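Local structure of thioredoxin-like protein (4YOD) at residues Q29-N41 and A59-P71. The protein is of unknown function but carries a thioredoxin-like domain behind a helical one, and so is probably a thiol-disulfide oxidoreductase. Numbering follows the deposited sequence.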
ATOM      1  N   GLN A  29     -25.616  -6.943  -0.774  1.00 51.31           N
ATOM      2  CA  GLN A  29     -26.203  -6.675  -2.093  1.00 50.24           C
ATOM      3  C   GLN A  29     -26.263  -5.173  -2.398  1.00 50.47           C
ATOM      4  O   GLN A  29     -26.016  -4.768  -3.535  1.00 47.85           O
ATOM      5  CB  GLN A  29     -27.611  -7.274  -2.179  1.00 53.40           C
ATOM      6  CG  GLN A  29     -27.621  -8.796  -2.223  1.00 65.93           C
ATOM      7  CD  GLN A  29     -29.017  -9.356  -2.175  1.00 79.66           C
ATOM      8  OE1 GLN A  29     -29.980  -8.752  -2.662  1.00 76.27           O
ATOM      9  NE2 GLN A  29     -29.151 -10.544  -1.602  1.00 65.36           N
ATOM     10  N   ARG A  30     -26.597  -4.364  -1.376  1.00 47.17           N
ATOM     11  CA  ARG A  30     -26.686  -2.904  -1.455  1.00 45.77           C
ATOM     12  C   ARG A  30     -25.314  -2.307  -1.755  1.00 45.57           C
ATOM     13  O   ARG A  30     -25.199  -1.502  -2.684  1.00 42.94           O
ATOM     14  CB  ARG A  30     -27.264  -2.326  -0.147  1.00 47.69           C
ATOM     15  CG  ARG A  30     -28.753  -2.586   0.016  1.00 60.70           C
ATOM     16  CD  ARG A  30     -29.294  -2.091   1.348  1.00 75.27           C
ATOM     17  NE  ARG A  30     -29.200  -0.635   1.485  1.00 88.03           N
ATOM     18  CZ  ARG A  30     -30.083   0.234   0.996  1.00107.33           C
ATOM     19  NH1 ARG A  30     -31.144  -0.194   0.320  1.00 98.34           N
ATOM     20  NH2 ARG A  30     -29.906   1.537   1.173  1.00 93.93           N
ATOM     21  N   ALA A  31     -24.269  -2.756  -1.008  1.00 41.58           N
ATOM     22  CA  ALA A  31     -22.879  -2.318  -1.179  1.00 40.05           C
ATOM     23  C   ALA A  31     -22.373  -2.708  -2.565  1.00 43.61           C
ATOM     24  O   ALA A  31     -21.755  -1.879  -3.233  1.00 41.69           O
ATOM     25  CB  ALA A  31     -21.993  -2.924  -0.096  1.00 41.16           C
ATOM     26  N   GLU A  32     -22.688  -3.953  -3.011  1.00 41.01           N
ATOM     27  CA  GLU A  32     -22.321  -4.488  -4.331  1.00 39.86           C
ATOM     28  C   GLU A  32     -22.998  -3.673  -5.455  1.00 42.84           C
ATOM     29  O   GLU A  32     -22.321  -3.311  -6.421  1.00 41.19           O
ATOM     30  CB  GLU A  32     -22.687  -5.983  -4.439  1.00 42.27           C
ATOM     31  CG  GLU A  32     -22.222  -6.638  -5.731  1.00 55.58           C
ATOM     32  CD  GLU A  32     -22.624  -8.087  -5.940  1.00 88.76           C
ATOM     33  OE1 GLU A  32     -23.771  -8.457  -5.593  1.00 85.37           O
ATOM     34  OE2 GLU A  32     -21.800  -8.844  -6.505  1.00 86.82           O
ATOM     35  N   PHE A  33     -24.316  -3.377  -5.327  1.00 40.09           N
ATOM     36  CA  PHE A  33     -25.046  -2.588  -6.332  1.00 40.24           C
ATOM     37  C   PHE A  33     -24.416  -1.188  -6.511  1.00 41.10           C
ATOM     38  O   PHE A  33     -24.245  -0.729  -7.642  1.00 38.39           O
ATOM     39  CB  PHE A  33     -26.538  -2.444  -5.966  1.00 44.67           C
ATOM     40  CG  PHE A  33     -27.342  -1.719  -7.024  1.00 47.26           C
ATOM     41  CD1 PHE A  33     -27.906  -2.412  -8.090  1.00 51.54           C
ATOM     42  CD2 PHE A  33     -27.488  -0.334  -6.983  1.00 49.33           C
ATOM     43  CE1 PHE A  33     -28.624  -1.740  -9.083  1.00 52.92           C
ATOM     44  CE2 PHE A  33     -28.194   0.339  -7.985  1.00 53.06           C
ATOM     45  CZ  PHE A  33     -28.762  -0.369  -9.025  1.00 51.91           C
ATOM     46  N   LEU A  34     -24.093  -0.522  -5.395  1.00 38.80           N
ATOM     47  CA  LEU A  34     -23.528   0.827  -5.384  1.00 39.06           C
ATOM     48  C   LEU A  34     -22.180   0.875  -6.112  1.00 40.02           C
ATOM     49  O   LEU A  34     -21.955   1.800  -6.892  1.00 39.30           O
ATOM     50  CB  LEU A  34     -23.393   1.324  -3.935  1.00 40.52           C
ATOM     51  CG  LEU A  34     -23.089   2.816  -3.703  1.00 46.33           C
ATOM     52  CD1 LEU A  34     -24.046   3.736  -4.490  1.00 47.63           C
ATOM     53  CD2 LEU A  34     -23.149   3.148  -2.217  1.00 49.72           C
ATOM     54  N   VAL A  35     -21.310  -0.129  -5.887  1.00 34.64           N
ATOM     55  CA  VAL A  35     -20.003  -0.207  -6.527  1.00 32.17           C
ATOM     56  C   VAL A  35     -20.164  -0.437  -8.042  1.00 36.69           C
ATOM     57  O   VAL A  35     -19.574   0.302  -8.836  1.00 36.21           O
ATOM     58  CB  VAL A  35     -19.112  -1.299  -5.855  1.00 35.22           C
ATOM     59  CG1 VAL A  35     -17.969  -1.746  -6.763  1.00 33.33           C
ATOM     60  CG2 VAL A  35     -18.563  -0.828  -4.508  1.00 35.12           C
ATOM     61  N   LYS A  36     -20.964  -1.434  -8.436  1.00 33.86           N
ATOM     62  CA  LYS A  36     -21.114  -1.832  -9.828  1.00 34.54           C
ATOM     63  C   LYS A  36     -21.734  -0.767 -10.733  1.00 38.50           C
ATOM     64  O   LYS A  36     -21.288  -0.637 -11.872  1.00 37.83           O
ATOM     65  CB  LYS A  36     -21.917  -3.131  -9.922  1.00 39.27           C
ATOM     66  CG  LYS A  36     -21.031  -4.358  -9.647  1.00 60.32           C
ATOM     67  CD  LYS A  36     -21.822  -5.659  -9.525  1.00 74.94           C
ATOM     68  CE  LYS A  36     -20.909  -6.837  -9.273  1.00 84.88           C
ATOM     69  NZ  LYS A  36     -21.655  -8.124  -9.222  1.00 92.43           N
ATOM     70  N   HIS A  37     -22.709   0.012 -10.230  1.00 35.89           N
ATOM     71  CA  HIS A  37     -23.447   0.995 -11.019  1.00 37.40           C
ATOM     72  C   HIS A  37     -23.046   2.451 -10.739  1.00 37.96           C
ATOM     73  O   HIS A  37     -23.627   3.358 -11.335  1.00 39.52           O
ATOM     74  CB  HIS A  37     -24.957   0.818 -10.754  1.00 40.95           C
ATOM     75  CG  HIS A  37     -25.461  -0.528 -11.171  1.00 47.02           C
ATOM     76  ND1 HIS A  37     -26.133  -0.703 -12.368  1.00 50.63           N
ATOM     77  CD2 HIS A  37     -25.323  -1.730 -10.564  1.00 50.11           C
ATOM     78  CE1 HIS A  37     -26.391  -2.003 -12.447  1.00 51.19           C
ATOM     79  NE2 HIS A  37     -25.917  -2.662 -11.387  1.00 51.21           N
ATOM     80  N   TYR A  38     -22.020   2.668  -9.906  1.00 31.06           N
ATOM     81  CA  TYR A  38     -21.554   3.987  -9.452  1.00 28.40           C
ATOM     82  C   TYR A  38     -21.411   5.018 -10.558  1.00 30.20           C
ATOM     83  O   TYR A  38     -21.841   6.155 -10.356  1.00 29.68           O
ATOM     84  CB  TYR A  38     -20.203   3.863  -8.705  1.00 27.82           C
ATOM     85  CG  TYR A  38     -19.823   5.115  -7.944  1.00 27.70           C
ATOM     86  CD1 TYR A  38     -20.341   5.365  -6.675  1.00 30.76           C
ATOM     87  CD2 TYR A  38     -19.016   6.091  -8.524  1.00 26.58           C
ATOM     88  CE1 TYR A  38     -20.035   6.540  -5.988  1.00 32.14           C
ATOM     89  CE2 TYR A  38     -18.695   7.263  -7.843  1.00 27.46           C
ATOM     90  CZ  TYR A  38     -19.212   7.484  -6.575  1.00 35.62           C
ATOM     91  OH  TYR A  38     -18.917   8.637  -5.900  1.00 37.13           O
ATOM     92  N   TRP A  39     -20.794   4.630 -11.698  1.00 25.62           N
ATOM     93  CA  TRP A  39     -20.468   5.518 -12.808  1.00 27.14           C
ATOM     94  C   TRP A  39     -21.434   5.438 -13.991  1.00 33.08           C
ATOM     95  O   TRP A  39     -21.149   6.029 -15.031  1.00 32.40           O
ATOM     96  CB  TRP A  39     -19.036   5.187 -13.300  1.00 25.29           C
ATOM     97  CG  TRP A  39     -17.979   5.399 -12.249  1.00 25.74           C
ATOM     98  CD1 TRP A  39     -17.395   4.443 -11.474  1.00 28.43           C
ATOM     99  CD2 TRP A  39     -17.435   6.657 -11.813  1.00 25.72           C
ATOM    100  NE1 TRP A  39     -16.467   5.015 -10.631  1.00 27.85           N
ATOM    101  CE2 TRP A  39     -16.483   6.376 -10.805  1.00 28.89           C
ATOM    102  CE3 TRP A  39     -17.632   7.997 -12.207  1.00 27.52           C
ATOM    103  CZ2 TRP A  39     -15.728   7.380 -10.180  1.00 28.41           C
ATOM    104  CZ3 TRP A  39     -16.888   8.995 -11.581  1.00 29.55           C
ATOM    105  CH2 TRP A  39     -15.959   8.684 -10.572  1.00 29.54           C
ATOM    106  N   ASP A  40     -22.560   4.726 -13.844  1.00 30.95           N
ATOM    107  CA  ASP A  40     -23.555   4.520 -14.899  1.00 32.52           C
ATOM    108  C   ASP A  40     -24.093   5.812 -15.548  1.00 36.24           C
ATOM    109  O   ASP A  40     -24.395   5.792 -16.740  1.00 36.19           O
ATOM    110  CB  ASP A  40     -24.754   3.736 -14.337  1.00 36.16           C
ATOM    111  CG  ASP A  40     -24.579   2.228 -14.243  1.00 49.19           C
ATOM    112  OD1 ASP A  40     -23.426   1.750 -14.365  1.00 48.62           O
ATOM    113  OD2 ASP A  40     -25.600   1.523 -14.055  1.00 58.65           O
ATOM    114  N   ASN A  41     -24.216   6.915 -14.782  1.00 32.25           N
ATOM    115  CA  ASN A  41     -24.789   8.168 -15.289  1.00 32.84           C
ATOM    116  C   ASN A  41     -23.731   9.189 -15.693  1.00 36.56           C
ATOM    117  O   ASN A  41     -24.045  10.357 -15.910  1.00 36.09           O
ATOM    118  CB  ASN A  41     -25.745   8.758 -14.255  1.00 31.97           C
ATOM    119  CG  ASN A  41     -26.933   7.866 -14.021  1.00 46.76           C
ATOM    120  OD1 ASN A  41     -27.258   6.985 -14.828  1.00 42.42           O
ATOM    121  ND2 ASN A  41     -27.589   8.050 -12.911  1.00 41.20           N
ATOM    122  N   ALA A  59     -16.366  12.858  -6.473  1.00 29.60           N
ATOM    123  CA  ALA A  59     -17.027  11.625  -6.922  1.00 29.55           C
ATOM    124  C   ALA A  59     -16.026  10.451  -6.891  1.00 30.27           C
ATOM    125  O   ALA A  59     -16.375   9.365  -6.417  1.00 27.73           O
ATOM    126  CB  ALA A  59     -17.583  11.801  -8.331  1.00 30.74           C
ATOM    127  N   TRP A  60     -14.768  10.699  -7.325  1.00 27.83           N
ATOM    128  CA  TRP A  60     -13.702   9.683  -7.301  1.00 27.82           C
ATOM    129  C   TRP A  60     -13.363   9.286  -5.842  1.00 30.33           C
ATOM    130  O   TRP A  60     -13.222   8.105  -5.567  1.00 29.90           O
ATOM    131  CB  TRP A  60     -12.439  10.146  -8.041  1.00 26.63           C
ATOM    132  CG  TRP A  60     -11.326   9.129  -7.985  1.00 28.27           C
ATOM    133  CD1 TRP A  60     -10.269   9.112  -7.118  1.00 31.32           C
ATOM    134  CD2 TRP A  60     -11.255   7.901  -8.728  1.00 27.69           C
ATOM    135  NE1 TRP A  60      -9.510   7.971  -7.315  1.00 30.12           N
ATOM    136  CE2 TRP A  60     -10.094   7.213  -8.298  1.00 31.31           C
ATOM    137  CE3 TRP A  60     -12.043   7.334  -9.752  1.00 29.01           C
ATOM    138  CZ2 TRP A  60      -9.699   5.988  -8.857  1.00 29.97           C
ATOM    139  CZ3 TRP A  60     -11.650   6.127 -10.306  1.00 29.33           C
ATOM    140  CH2 TRP A  60     -10.495   5.464  -9.858  1.00 29.35           C
ATOM    141  N   VAL A  61     -13.234  10.273  -4.935  1.00 28.55           N
ATOM    142  CA  VAL A  61     -12.929  10.071  -3.506  1.00 28.64           C
ATOM    143  C   VAL A  61     -14.025   9.177  -2.856  1.00 32.41           C
ATOM    144  O   VAL A  61     -13.690   8.206  -2.166  1.00 31.47           O
ATOM    145  CB  VAL A  61     -12.768  11.446  -2.790  1.00 32.21           C
ATOM    146  CG1 VAL A  61     -12.837  11.338  -1.258  1.00 33.36           C
ATOM    147  CG2 VAL A  61     -11.485  12.121  -3.218  1.00 31.60           C
ATOM    148  N   ASP A  62     -15.313   9.513  -3.085  1.00 30.20           N
ATOM    149  CA  ASP A  62     -16.461   8.752  -2.574  1.00 30.15           C
ATOM    150  C   ASP A  62     -16.491   7.314  -3.143  1.00 31.82           C
ATOM    151  O   ASP A  62     -16.836   6.390  -2.417  1.00 31.37           O
ATOM    152  CB  ASP A  62     -17.770   9.475  -2.852  1.00 31.89           C
ATOM    153  CG  ASP A  62     -17.943  10.723  -1.996  1.00 43.37           C
ATOM    154  OD1 ASP A  62     -17.330  10.785  -0.902  1.00 44.58           O
ATOM    155  OD2 ASP A  62     -18.670  11.641  -2.430  1.00 49.72           O
ATOM    156  N   TYR A  63     -16.071   7.127  -4.401  1.00 27.35           N
ATOM    157  CA  TYR A  63     -15.962   5.805  -5.025  1.00 24.90           C
ATOM    158  C   TYR A  63     -14.908   4.956  -4.306  1.00 29.36           C
ATOM    159  O   TYR A  63     -15.187   3.812  -3.955  1.00 27.98           O
ATOM    160  CB  TYR A  63     -15.586   5.950  -6.509  1.00 24.85           C
ATOM    161  CG  TYR A  63     -15.488   4.648  -7.276  1.00 25.45           C
ATOM    162  CD1 TYR A  63     -16.608   3.829  -7.450  1.00 26.99           C
ATOM    163  CD2 TYR A  63     -14.313   4.293  -7.935  1.00 26.11           C
ATOM    164  CE1 TYR A  63     -16.527   2.641  -8.179  1.00 24.35           C
ATOM    165  CE2 TYR A  63     -14.249   3.156  -8.745  1.00 26.16           C
ATOM    166  CZ  TYR A  63     -15.358   2.333  -8.861  1.00 29.60           C
ATOM    167  OH  TYR A  63     -15.275   1.201  -9.643  1.00 28.94           O
ATOM    168  N   CYS A  64     -13.707   5.517  -4.057  1.00 28.01           N
ATOM    169  CA  CYS A  64     -12.649   4.775  -3.351  1.00 30.20           C
ATOM    170  C   CYS A  64     -13.138   4.318  -1.953  1.00 34.81           C
ATOM    171  O   CYS A  64     -12.766   3.228  -1.520  1.00 34.07           O
ATOM    172  CB  CYS A  64     -11.368   5.599  -3.255  1.00 31.17           C
ATOM    173  SG  CYS A  64     -10.625   6.003  -4.861  1.00 34.83           S
ATOM    174  N   ASP A  65     -13.987   5.125  -1.279  1.00 32.54           N
ATOM    175  CA  ASP A  65     -14.536   4.800   0.041  0.50 34.40           C
ATOM    176  C   ASP A  65     -15.513   3.601  -0.009  1.00 38.78           C
ATOM    177  O   ASP A  65     -15.423   2.701   0.833  1.00 39.71           O
ATOM    178  CB  ASP A  65     -15.245   6.028   0.654  0.50 37.62           C
ATOM    179  CG  ASP A  65     -14.353   6.948   1.474  0.50 54.47           C
ATOM    180  OD1 ASP A  65     -13.369   6.449   2.072  0.50 56.69           O
ATOM    181  OD2 ASP A  65     -14.674   8.157   1.572  0.50 61.07           O
ATOM    182  N   ILE A  66     -16.452   3.587  -0.986  1.00 34.37           N
ATOM    183  CA  ILE A  66     -17.449   2.500  -1.086  1.00 35.02           C
ATOM    184  C   ILE A  66     -16.814   1.171  -1.548  1.00 36.58           C
ATOM    185  O   ILE A  66     -17.365   0.110  -1.252  1.00 36.62           O
ATOM    186  CB  ILE A  66     -18.704   2.859  -1.921  1.00 38.63           C
ATOM    187  CG1 ILE A  66     -18.372   3.141  -3.397  1.00 38.52           C
ATOM    188  CG2 ILE A  66     -19.484   4.011  -1.268  1.00 40.43           C
ATOM    189  CD1 ILE A  66     -19.455   2.820  -4.340  1.00 45.59           C
ATOM    190  N   LEU A  67     -15.624   1.218  -2.197  1.00 32.29           N
ATOM    191  CA  LEU A  67     -14.886   0.021  -2.615  1.00 30.87           C
ATOM    192  C   LEU A  67     -14.427  -0.822  -1.420  1.00 34.67           C
ATOM    193  O   LEU A  67     -14.200  -2.027  -1.565  1.00 33.57           O
ATOM    194  CB  LEU A  67     -13.674   0.392  -3.476  1.00 29.72           C
ATOM    195  CG  LEU A  67     -13.968   0.928  -4.878  1.00 32.95           C
ATOM    196  CD1 LEU A  67     -12.698   1.439  -5.514  1.00 32.95           C
ATOM    197  CD2 LEU A  67     -14.679  -0.107  -5.752  1.00 32.77           C
ATOM    198  N   ASN A  68     -14.335  -0.210  -0.235  1.00 34.18           N
ATOM    199  CA  ASN A  68     -13.954  -0.926   0.990  1.00 35.17           C
ATOM    200  C   ASN A  68     -15.081  -1.804   1.553  1.00 41.04           C
ATOM    201  O   ASN A  68     -14.812  -2.626   2.431  1.00 40.80           O
ATOM    202  CB  ASN A  68     -13.537   0.076   2.077  1.00 36.30           C
ATOM    203  CG  ASN A  68     -12.224   0.761   1.819  1.00 46.86           C
ATOM    204  OD1 ASN A  68     -11.180   0.127   1.712  1.00 46.19           O
ATOM    205  ND2 ASN A  68     -12.240   2.076   1.779  1.00 39.61           N
ATOM    206  N   HIS A  69     -16.331  -1.604   1.110  1.00 39.44           N
ATOM    207  CA  HIS A  69     -17.495  -2.289   1.695  1.00 41.65           C
ATOM    208  C   HIS A  69     -17.937  -3.529   0.902  1.00 43.73           C
ATOM    209  O   HIS A  69     -18.995  -4.086   1.187  1.00 44.75           O
ATOM    210  CB  HIS A  69     -18.680  -1.301   1.860  1.00 44.10           C
ATOM    211  CG  HIS A  69     -18.332  -0.018   2.569  1.00 49.04           C
ATOM    212  ND1 HIS A  69     -19.042   1.149   2.333  1.00 51.39           N
ATOM    213  CD2 HIS A  69     -17.360   0.242   3.483  1.00 52.29           C
ATOM    214  CE1 HIS A  69     -18.482   2.074   3.098  1.00 51.46           C
ATOM    215  NE2 HIS A  69     -17.460   1.577   3.803  1.00 52.15           N
ATOM    216  N   VAL A  70     -17.119  -3.979  -0.068  1.00 37.06           N
ATOM    217  CA  VAL A  70     -17.421  -5.148  -0.894  1.00 35.47           C
ATOM    218  C   VAL A  70     -16.233  -6.120  -0.867  1.00 38.29           C
ATOM    219  O   VAL A  70     -15.130  -5.674  -0.546  1.00 36.84           O
ATOM    220  CB  VAL A  70     -17.783  -4.751  -2.359  1.00 37.64           C
ATOM    221  CG1 VAL A  70     -19.059  -3.928  -2.418  1.00 37.55           C
ATOM    222  CG2 VAL A  70     -16.627  -4.032  -3.075  1.00 35.75           C
ATOM    223  N   PRO A  71     -16.383  -7.415  -1.263  1.00 35.87           N
ATOM    224  CA  PRO A  71     -15.197  -8.289  -1.344  1.00 35.33           C
ATOM    225  C   PRO A  71     -14.132  -7.669  -2.243  1.00 36.89           C
ATOM    226  O   PRO A  71     -14.468  -6.963  -3.199  1.00 34.58           O
ATOM    227  CB  PRO A  71     -15.754  -9.583  -1.950  1.00 38.31           C
ATOM    228  CG  PRO A  71     -17.211  -9.590  -1.550  1.00 44.00           C
ATOM    229  CD  PRO A  71     -17.618  -8.148  -1.645  1.00 38.23           C
TER
HETATM  230  O   HOH W   1     -20.078  -0.257  -1.180  1.00 41.47           O
HETATM  231  O   HOH W   2     -17.749   0.597 -10.824  1.00 30.25           O
HETATM  232  O   HOH W   3     -20.743  10.260  -4.414  1.00 41.36           O
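The carbonyl oxygen of A59 takes two donors, the hydroxyl of Y38 from across the contact and the amide of Y63 from its own helix. Y38 OH donates to A59 O at 2.7 Å, in the carbonyl plane and on a lone pair. Y38 OH thus gives one bond, to A59 O, and takes one, from a water that also donates to D62 OD2. CG of Y38 stands anti to the backbone N (chi1 -167°), which carries the ring across to helix 59-66. There Y63 CB lies over one ring face, a CH-pi contact 4.0 Å from the centroid of the Y38 ring.

W39 turns its edge to the face of Y63, with planes 73° apart. W39 NE1 sits 3.2 Å above the Y63 ring plane, over its centre. L67 CD1 covers the opposite face of that ring, offset toward the rim. The benzene end of the W39 indole reaches on to W60, with CZ2 3.7 Å from W60 CE3. Y63 OH bonds to T82 OG1 of helix 72-85, and a water joins it to V35 O. The two bonds hold the hydroxyl, while W39 and L67 pack the two faces of the ring.

Helix segments 29-37 and 59-66 run roughly antiparallel, 144° between their directions, as a helical hairpin in the all-helical N-terminal part of the chain, apart from the thioredoxin-like domain. Helix 72-85 packs on the same pair, with A78 against V35 and Y63.

Farther along, I66 CD1 fits among L34, V35 and Y38, 3.7 Å from L34 CG. V35 splits its branches: CG1 meets L67 CD2, while CG2 faces I66 and V70. V70 CG1 lies 3.5 Å from A31 O. A water donates to both A31 O and I66 O, bridging the two backbones.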